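Local coordinates for SnoaL-like domain-containing protein (Burkholderia xenovorans LB400, PDB 3EN8), which is of unknown function but belongs to the SnoaL-like family, has an NTF2-like fold and binds a calcium ion, at residues E9-N12 against A13-A17; G21-D24 against A25-D28; E115-G118 against W119-Q122. All coordinates share one frame; numbering follows the deposited sequence.

Contact 1. Residues E9-N12 against A13-A17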
ATOM      1  N   GLU A   9     -10.319  16.063   3.624  1.00 17.23           N
ATOM      2  CA  GLU A   9     -11.770  16.278   3.444  1.00 16.40           C
ATOM      3  C   GLU A   9     -12.283  15.672   2.136  1.00 16.72           C
ATOM      4  O   GLU A   9     -13.301  14.955   2.108  1.00 12.47           O
ATOM      5  CB  GLU A   9     -12.112  17.770   3.482  1.00 14.83           C
ATOM      6  CG  GLU A   9     -13.619  18.075   3.419  1.00 14.90           C
ATOM      7  CD  GLU A   9     -13.908  19.564   3.405  1.00 16.60           C
ATOM      8  OE1 GLU A   9     -13.124  20.306   2.797  1.00 18.20           O
ATOM      9  OE2 GLU A   9     -14.917  19.997   4.011  1.00 19.39           O
ATOM     10  N   ALA A  10     -11.522  15.916   1.063  1.00 16.69           N
ATOM     11  CA  ALA A  10     -11.853  15.417  -0.284  1.00 15.18           C
ATOM     12  C   ALA A  10     -11.807  13.891  -0.284  1.00 15.38           C
ATOM     13  O   ALA A  10     -12.653  13.205  -0.892  1.00 14.06           O
ATOM     14  CB  ALA A  10     -10.860  15.990  -1.325  1.00 16.08           C
ATOM     15  N   LEU A  11     -10.803  13.358   0.405  1.00 17.43           N
ATOM     16  CA  LEU A  11     -10.639  11.893   0.498  1.00 17.64           C
ATOM     17  C   LEU A  11     -11.752  11.211   1.267  1.00 16.00           C
ATOM     18  O   LEU A  11     -12.252  10.160   0.855  1.00 19.75           O
ATOM     19  CB  LEU A  11      -9.332  11.501   1.120  1.00 18.86           C
ATOM     20  CG  LEU A  11      -8.130  11.577   0.226  1.00 21.57           C
ATOM     21  CD1 LEU A  11      -6.854  11.393   1.084  1.00 19.31           C
ATOM     22  CD2 LEU A  11      -8.265  10.506  -0.889  1.00 16.84           C
ATOM     23  N   ASN A  12     -12.148  11.821   2.386  1.00 16.22           N
ATOM     24  CA  ASN A  12     -13.274  11.302   3.185  1.00 15.27           C
ATOM     25  C   ASN A  12     -14.526  11.199   2.304  1.00 16.38           C
ATOM     26  O   ASN A  12     -15.302  10.234   2.361  1.00 15.25           O
ATOM     27  CB  ASN A  12     -13.550  12.195   4.403  1.00 15.78           C
ATOM     28  CG  ASN A  12     -12.493  12.067   5.479  1.00 17.99           C
ATOM     29  OD1 ASN A  12     -11.725  11.114   5.472  1.00 20.12           O
ATOM     30  ND2 ASN A  12     -12.413  13.063   6.377  1.00 19.47           N
ATOM     31  N   ALA A  13     -14.710  12.214   1.475  1.00 16.04           N
ATOM     32  CA  ALA A  13     -15.920  12.302   0.615  1.00 14.08           C
ATOM     33  C   ALA A  13     -15.844  11.281  -0.518  1.00 16.21           C
ATOM     34  O   ALA A  13     -16.848  10.624  -0.904  1.00 14.54           O
ATOM     35  CB  ALA A  13     -16.100  13.736   0.073  1.00 13.61           C
ATOM     36  N   HIS A  14     -14.627  11.128  -1.006  1.00 14.67           N
ATOM     37  CA  HIS A  14     -14.297  10.130  -2.040  1.00 14.39           C
ATOM     38  C   HIS A  14     -14.697   8.762  -1.585  1.00 13.90           C
ATOM     39  O   HIS A  14     -15.299   7.978  -2.326  1.00 16.31           O
ATOM     40  CB  HIS A  14     -12.791  10.129  -2.352  1.00 17.03           C
ATOM     41  CG  HIS A  14     -12.369   9.056  -3.327  1.00 15.30           C
ATOM     42  ND1 HIS A  14     -12.675   9.107  -4.675  1.00 14.94           N
ATOM     43  CD2 HIS A  14     -11.688   7.903  -3.144  1.00 14.12           C
ATOM     44  CE1 HIS A  14     -12.159   8.047  -5.277  1.00 13.95           C
ATOM     45  NE2 HIS A  14     -11.573   7.290  -4.362  1.00 16.50           N
ATOM     46  N   TRP A  15     -14.326   8.439  -0.346  1.00 11.54           N
ATOM     47  CA  TRP A  15     -14.532   7.076   0.135  1.00 13.15           C
ATOM     48  C   TRP A  15     -15.989   6.863   0.506  1.00 13.01           C
ATOM     49  O   TRP A  15     -16.535   5.774   0.349  1.00 13.77           O
ATOM     50  CB  TRP A  15     -13.627   6.730   1.325  1.00 14.94           C
ATOM     51  CG  TRP A  15     -12.178   6.740   0.910  1.00 12.61           C
ATOM     52  CD1 TRP A  15     -11.208   7.479   1.458  1.00 14.45           C
ATOM     53  CD2 TRP A  15     -11.580   6.018  -0.191  1.00 13.85           C
ATOM     54  NE1 TRP A  15     -10.003   7.273   0.782  1.00 14.25           N
ATOM     55  CE2 TRP A  15     -10.214   6.372  -0.225  1.00 13.84           C
ATOM     56  CE3 TRP A  15     -12.067   5.102  -1.150  1.00 16.10           C
ATOM     57  CZ2 TRP A  15      -9.337   5.870  -1.184  1.00 13.69           C
ATOM     58  CZ3 TRP A  15     -11.197   4.593  -2.064  1.00 15.96           C
ATOM     59  CH2 TRP A  15      -9.848   5.000  -2.093  1.00 11.53           C
ATOM     60  N   GLN A  16     -16.618   7.923   0.990  1.00 13.66           N
ATOM     61  CA  GLN A  16     -18.055   7.865   1.264  1.00 15.82           C
ATOM     62  C   GLN A  16     -18.814   7.584  -0.009  1.00 14.66           C
ATOM     63  O   GLN A  16     -19.816   6.837  -0.033  1.00 13.19           O
ATOM     64  CB  GLN A  16     -18.563   9.180   1.876  1.00 17.20           C
ATOM     65  CG  GLN A  16     -18.146   9.375   3.325  1.00 25.63           C
ATOM     66  CD  GLN A  16     -18.873   8.435   4.290  1.00 35.71           C
ATOM     67  OE1 GLN A  16     -19.808   7.725   3.911  1.00 45.35           O
ATOM     68  NE2 GLN A  16     -18.459   8.455   5.556  1.00 42.38           N
ATOM     69  N   ALA A  17     -18.352   8.218  -1.064  1.00 12.15           N
ATOM     70  CA  ALA A  17     -18.984   8.065  -2.387  1.00 12.98           C
ATOM     71  C   ALA A  17     -18.827   6.646  -2.880  1.00 15.40           C
ATOM     72  O   ALA A  17     -19.770   6.035  -3.458  1.00 14.35           O
ATOM     73  CB  ALA A  17     -18.426   9.042  -3.387  1.00 13.36           C
TER
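Leu11 and Trp15 meet one turn apart along helix 3-20, the N-terminal helix that packs on the curved sheet of this NTF2-like fold, and their contact illustrates how one helical turn presents neighbouring side chains to a sheet. The backbone supplies the usual i to i+4 pattern: Ala13 N donates to Glu9 O, His14 N to Ala10 O, Trp15 N to Leu11 O and Gln16 N to Asn12 O, the last at 3.0 Å. Leu11 and Trp15 run alongside each other in the same direction, with Leu11 CD2 4.0 Å from Trp15 NE1. With CG anti to the carbonyl carbon (chi1 -65°), the five-membered ring of Trp15 leans back over the preceding turn. Trp15 CD1 therefore lies 2.9 Å from Leu11 O, a tight approach to a carbonyl that also accepts from Trp15 N. His14 takes the other course, CG anti to the backbone N (chi1 176°), and points its imidazole toward the indole. Strands 64-73 and 88-99 receive this side of the helix, Met96 touching Leu11, His14 and Trp15 alike, while Thr79 OG1 makes a weak hydrogen bond with the indole nitrogen. The imidazole and indole meet where His14 CD2 stands 3.3 Å above the Trp15 ring plane, offset toward the rim, with Trp15 CE2 lying in the imidazole plane.

Contact 2. Residues G21-D24 against A25-D28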
ATOM      1  N   GLY A  21     -21.787   4.053  -3.619  1.00 18.41           N
ATOM      2  CA  GLY A  21     -21.938   3.685  -5.033  1.00 18.16           C
ATOM      3  C   GLY A  21     -22.322   4.881  -5.878  1.00 17.88           C
ATOM      4  O   GLY A  21     -22.933   4.761  -6.939  1.00 18.63           O
ATOM      5  N   ASP A  22     -21.989   6.045  -5.350  1.00 17.72           N
ATOM      6  CA  ASP A  22     -22.149   7.326  -6.058  1.00 17.65           C
ATOM      7  C   ASP A  22     -20.942   7.563  -6.974  1.00 18.36           C
ATOM      8  O   ASP A  22     -19.999   8.240  -6.617  1.00 15.00           O
ATOM      9  CB  ASP A  22     -22.315   8.490  -5.075  1.00 17.34           C
ATOM     10  CG  ASP A  22     -22.690   9.797  -5.770  1.00 23.45           C
ATOM     11  OD1 ASP A  22     -22.512   9.883  -7.008  1.00 20.63           O
ATOM     12  OD2 ASP A  22     -23.133  10.748  -5.076  1.00 26.93           O
ATOM     13  N   PHE A  23     -21.021   7.014  -8.182  1.00 20.33           N
ATOM     14  CA  PHE A  23     -19.836   6.910  -9.053  1.00 16.41           C
ATOM     15  C   PHE A  23     -19.400   8.277  -9.528  1.00 16.80           C
ATOM     16  O   PHE A  23     -18.216   8.515  -9.754  1.00 16.73           O
ATOM     17  CB  PHE A  23     -20.084   5.986 -10.244  1.00 17.36           C
ATOM     18  CG  PHE A  23     -20.451   4.591  -9.840  1.00 21.34           C
ATOM     19  CD1 PHE A  23     -19.522   3.768  -9.241  1.00 26.42           C
ATOM     20  CD2 PHE A  23     -21.721   4.111 -10.046  1.00 27.75           C
ATOM     21  CE1 PHE A  23     -19.874   2.479  -8.846  1.00 21.79           C
ATOM     22  CE2 PHE A  23     -22.064   2.826  -9.658  1.00 28.86           C
ATOM     23  CZ  PHE A  23     -21.129   2.022  -9.061  1.00 27.29           C
ATOM     24  N   ASP A  24     -20.353   9.196  -9.601  1.00 18.48           N
ATOM     25  CA  ASP A  24     -20.030  10.570 -10.012  1.00 19.96           C
ATOM     26  C   ASP A  24     -19.188  11.199  -8.911  1.00 18.67           C
ATOM     27  O   ASP A  24     -18.113  11.740  -9.150  1.00 17.43           O
ATOM     28  CB  ASP A  24     -21.283  11.425 -10.248  1.00 19.63           C
ATOM     29  CG  ASP A  24     -21.889  11.225 -11.619  1.00 23.09           C
ATOM     30  OD1 ASP A  24     -21.228  10.611 -12.485  1.00 22.78           O
ATOM     31  OD2 ASP A  24     -23.047  11.684 -11.823  1.00 27.35           O
ATOM     32  N   ALA A  25     -19.697  11.101  -7.697  1.00 19.59           N
ATOM     33  CA  ALA A  25     -19.043  11.730  -6.544  1.00 18.94           C
ATOM     34  C   ALA A  25     -17.685  11.084  -6.330  1.00 18.45           C
ATOM     35  O   ALA A  25     -16.706  11.738  -5.971  1.00 15.21           O
ATOM     36  CB  ALA A  25     -19.913  11.623  -5.273  1.00 19.07           C
ATOM     37  N   GLU A  26     -17.648   9.792  -6.606  1.00 19.28           N
ATOM     38  CA  GLU A  26     -16.449   8.988  -6.405  1.00 16.56           C
ATOM     39  C   GLU A  26     -15.328   9.430  -7.326  1.00 17.97           C
ATOM     40  O   GLU A  26     -14.166   9.160  -7.057  1.00 18.67           O
ATOM     41  CB  GLU A  26     -16.735   7.504  -6.606  1.00 17.19           C
ATOM     42  CG  GLU A  26     -15.583   6.606  -6.259  1.00 17.45           C
ATOM     43  CD  GLU A  26     -15.869   5.143  -6.506  1.00 15.35           C
ATOM     44  OE1 GLU A  26     -16.947   4.829  -7.014  1.00 19.48           O
ATOM     45  OE2 GLU A  26     -15.009   4.317  -6.150  1.00 22.15           O
ATOM     46  N   HIS A  27     -15.677  10.110  -8.418  1.00 16.57           N
ATOM     47  CA  HIS A  27     -14.649  10.443  -9.402  1.00 17.11           C
ATOM     48  C   HIS A  27     -14.382  11.914  -9.517  1.00 16.07           C
ATOM     49  O   HIS A  27     -13.598  12.358 -10.334  1.00 16.89           O
ATOM     50  CB  HIS A  27     -14.908   9.731 -10.725  1.00 16.73           C
ATOM     51  CG  HIS A  27     -14.756   8.256 -10.593  1.00 16.36           C
ATOM     52  ND1 HIS A  27     -15.775   7.454 -10.127  1.00 14.03           N
ATOM     53  CD2 HIS A  27     -13.686   7.444 -10.760  1.00 21.19           C
ATOM     54  CE1 HIS A  27     -15.349   6.203 -10.059  1.00 17.03           C
ATOM     55  NE2 HIS A  27     -14.086   6.171 -10.427  1.00 19.81           N
ATOM     56  N   ASP A  28     -14.972  12.653  -8.594  0.50 16.88           N
ATOM     57  CA  ASP A  28     -14.822  14.108  -8.566  0.50 16.87           C
ATOM     58  C   ASP A  28     -13.396  14.503  -8.254  0.50 16.28           C
ATOM     59  O   ASP A  28     -12.894  15.545  -8.671  0.50 15.22           O
ATOM     60  CB  ASP A  28     -15.720  14.722  -7.498  0.50 18.50           C
ATOM     61  CG  ASP A  28     -15.571  16.219  -7.424  0.50 19.07           C
ATOM     62  OD1 ASP A  28     -15.922  16.860  -8.431  0.50 13.54           O
ATOM     63  OD2 ASP A  28     -15.095  16.743  -6.388  0.50 17.78           O
TER
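His27 reaches back one turn to Phe23, its ND1-H pointing at Phe23 O over 2.7 Å in a nearly straight bond (168°). The acceptor lies almost in the imidazole plane and the donor in the carbonyl plane, so the bond sets the ring's rotation, with ND1 carrying the hydrogen it donates. Phe23 and Glu26 lie side by side, ring and carboxylate planes only 25° apart, with Phe23 CD1 3.6 Å from Glu26 OE1. The phenyl ring also has Gly21 O 3.3 Å above one face, near the rim. Asp22 is the N-cap of the short, weakly bonded helix 23-26: with CG anti to the backbone N (chi1 -171°), OD1 accepts from Ala25 N at 3.1 Å. That donor comes from above the carboxylate plane, while Asp22 O takes Glu26 N. Just before the cap, Gly21, at positive phi, is the C-prime residue of the Schellman motif ending helix 3-20. The turn thus stops one helix and starts the next. Ala25 and Glu26 pack back on helix 3-20, where Glu26 OE2 bonds Ser18 OG; Phe23 and His27 face helix 48-57, whose Gln52 also holds Asp24 OD1.

Contact 3. Residues E115-G118 against W119-Q122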
ATOM      1  N   GLU A 115      -4.315 -16.020   7.817  1.00 18.50           N
ATOM      2  CA  GLU A 115      -4.343 -16.399   9.235  1.00 22.36           C
ATOM      3  C   GLU A 115      -3.008 -16.119   9.909  1.00 21.85           C
ATOM      4  O   GLU A 115      -1.949 -16.451   9.383  1.00 23.24           O
ATOM      5  CB  GLU A 115      -4.731 -17.868   9.395  1.00 26.50           C
ATOM      6  CG  GLU A 115      -6.152 -18.132   8.959  1.00 32.47           C
ATOM      7  CD  GLU A 115      -7.168 -17.453   9.862  1.00 41.81           C
ATOM      8  OE1 GLU A 115      -6.853 -17.235  11.056  1.00 46.20           O
ATOM      9  OE2 GLU A 115      -8.287 -17.150   9.383  1.00 45.22           O
ATOM     10  N   ALA A 116      -3.075 -15.500  11.083  1.00 22.22           N
ATOM     11  CA  ALA A 116      -1.862 -15.241  11.868  1.00 21.83           C
ATOM     12  C   ALA A 116      -1.225 -16.573  12.207  1.00 21.37           C
ATOM     13  O   ALA A 116      -1.878 -17.420  12.832  1.00 19.92           O
ATOM     14  CB  ALA A 116      -2.178 -14.450  13.126  1.00 20.11           C
ATOM     15  N   PRO A 117       0.035 -16.787  11.797  1.00 21.82           N
ATOM     16  CA  PRO A 117       0.602 -18.125  11.983  1.00 23.67           C
ATOM     17  C   PRO A 117       0.939 -18.407  13.428  1.00 22.39           C
ATOM     18  O   PRO A 117       1.322 -17.514  14.176  1.00 20.85           O
ATOM     19  CB  PRO A 117       1.873 -18.106  11.119  1.00 25.10           C
ATOM     20  CG  PRO A 117       1.901 -16.751  10.427  1.00 25.47           C
ATOM     21  CD  PRO A 117       1.018 -15.859  11.214  1.00 24.89           C
ATOM     22  N   GLY A 118       0.737 -19.659  13.813  1.00 22.50           N
ATOM     23  CA  GLY A 118       0.887 -20.068  15.196  1.00 22.09           C
ATOM     24  C   GLY A 118       2.282 -19.845  15.720  1.00 22.98           C
ATOM     25  O   GLY A 118       2.468 -19.450  16.868  1.00 24.26           O
ATOM     26  N   TRP A 119       3.260 -20.052  14.854  1.00 23.25           N
ATOM     27  CA  TRP A 119       4.654 -20.097  15.296  1.00 24.64           C
ATOM     28  C   TRP A 119       5.109 -18.821  15.966  1.00 25.17           C
ATOM     29  O   TRP A 119       5.931 -18.857  16.894  1.00 26.52           O
ATOM     30  CB  TRP A 119       5.621 -20.475  14.154  1.00 26.33           C
ATOM     31  CG  TRP A 119       5.884 -19.420  13.096  1.00 28.31           C
ATOM     32  CD1 TRP A 119       5.208 -19.261  11.916  1.00 28.58           C
ATOM     33  CD2 TRP A 119       6.926 -18.430  13.092  1.00 30.15           C
ATOM     34  NE1 TRP A 119       5.745 -18.229  11.196  1.00 30.45           N
ATOM     35  CE2 TRP A 119       6.799 -17.697  11.894  1.00 31.05           C
ATOM     36  CE3 TRP A 119       7.941 -18.085  13.987  1.00 31.37           C
ATOM     37  CZ2 TRP A 119       7.649 -16.637  11.565  1.00 31.12           C
ATOM     38  CZ3 TRP A 119       8.793 -17.025  13.656  1.00 31.60           C
ATOM     39  CH2 TRP A 119       8.635 -16.316  12.459  1.00 30.80           C
ATOM     40  N   ARG A 120       4.572 -17.698  15.506  1.00 23.85           N
ATOM     41  CA  ARG A 120       5.016 -16.379  15.993  1.00 24.34           C
ATOM     42  C   ARG A 120       4.001 -15.739  16.939  1.00 22.64           C
ATOM     43  O   ARG A 120       4.129 -14.599  17.339  1.00 19.19           O
ATOM     44  CB  ARG A 120       5.373 -15.434  14.842  1.00 24.27           C
ATOM     45  CG  ARG A 120       4.290 -15.176  13.816  1.00 23.59           C
ATOM     46  CD  ARG A 120       4.704 -14.024  12.888  1.00 24.19           C
ATOM     47  NE  ARG A 120       3.630 -13.644  11.987  1.00 24.03           N
ATOM     48  CZ  ARG A 120       3.736 -13.680  10.663  1.00 24.47           C
ATOM     49  NH1 ARG A 120       4.885 -14.013  10.100  1.00 26.88           N
ATOM     50  NH2 ARG A 120       2.698 -13.354   9.904  1.00 25.64           N
ATOM     51  N   SER A 121       3.018 -16.528  17.335  1.00 23.74           N
ATOM     52  CA  SER A 121       1.923 -16.033  18.181  1.00 23.15           C
ATOM     53  C   SER A 121       2.438 -15.391  19.461  1.00 24.43           C
ATOM     54  O   SER A 121       1.907 -14.369  19.934  1.00 22.38           O
ATOM     55  CB  SER A 121       0.953 -17.169  18.538  1.00 24.11           C
ATOM     56  OG  SER A 121       1.574 -18.122  19.386  1.00 25.64           O
ATOM     57  N   GLN A 122       3.500 -15.983  19.996  1.00 24.80           N
ATOM     58  CA  GLN A 122       4.000 -15.610  21.332  1.00 25.67           C
ATOM     59  C   GLN A 122       4.678 -14.264  21.226  1.00 25.14           C
ATOM     60  O   GLN A 122       5.001 -13.623  22.226  1.00 22.85           O
ATOM     61  CB  GLN A 122       4.990 -16.641  21.894  1.00 27.67           C
ATOM     62  CG  GLN A 122       4.570 -18.090  21.711  1.00 32.33           C
ATOM     63  CD  GLN A 122       5.606 -19.098  22.226  1.00 37.86           C
ATOM     64  OE1 GLN A 122       6.774 -18.761  22.458  1.00 39.75           O
ATOM     65  NE2 GLN A 122       5.172 -20.343  22.407  1.00 41.22           N
TER
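Gly118 and Ser121 close a type I turn, Ser121 N donating to Gly118 O at 3.0 Å while Trp119 and Arg120 occupy the two middle positions, and Pro117 leads into it in an extended conformation. The carbonyl of Gly118 is gripped twice. The backbone N-H of Ser121 approaches from above its plane, 60° out of it, whereas Ser121 OG, also at 3.0 Å, donates from within the plane; the side chain thus repeats the bond of its own backbone from another direction.

Three side chains are layered beside this turn. Arg120 has CG between its backbone N and carbonyl carbon (chi1 57°) and then runs out extended to NE, which carries the guanidinium back across the proline. Pro117 CG sits 3.5 Å above the guanidinium plane, over its centre, and Pro117 CD comes to 3.3 Å from Arg120 NH2. This is an apolar ring packed on the flat face of a cation, leaving the in-plane N-H groups to point elsewhere: NH2 forms a salt bridge with Glu43 of the second subunit. On the Trp119 side, Arg120 CB lies 3.7 Å above the indole plane, over its centre, while Pro117 CB touches Trp119 CD1 at 3.6 Å. Proline, arginine stem and indole thus pack against one another beside a single turn.

The second subunit supplies further neighbours. Trp119 meets the ring of His57 of that subunit and packs on its Leu54, and Arg120 packs on its Tyr38. The arrangement is that of a C-terminal arm reaching away from its own domain, a type I turn with its side chains anchored on the partner in the dimer.

In the fold
From the N terminus, the three contacts follow in series, none nesting within or crossing another, and each closes only a local turn of backbone. Contact 1 lies along helix 3-20 and carries side chains that face the sheet. Contact 2 follows three residues later, where that helix ends and helix 23-26 begins; the two touch, with Ala17 O 2.9 Å from Asp22 N in a probable hydrogen bond. Contact 3 lies on the opposite side of the chain's centre, its nearest atoms about 24 Å from contact 1. Contact 1 sets helix 3-20 against the sheet and contact 2 links that helix to helices 23-26 and 48-57, all within one subunit, whereas residues 115-122 set the C-terminal arm against the second subunit.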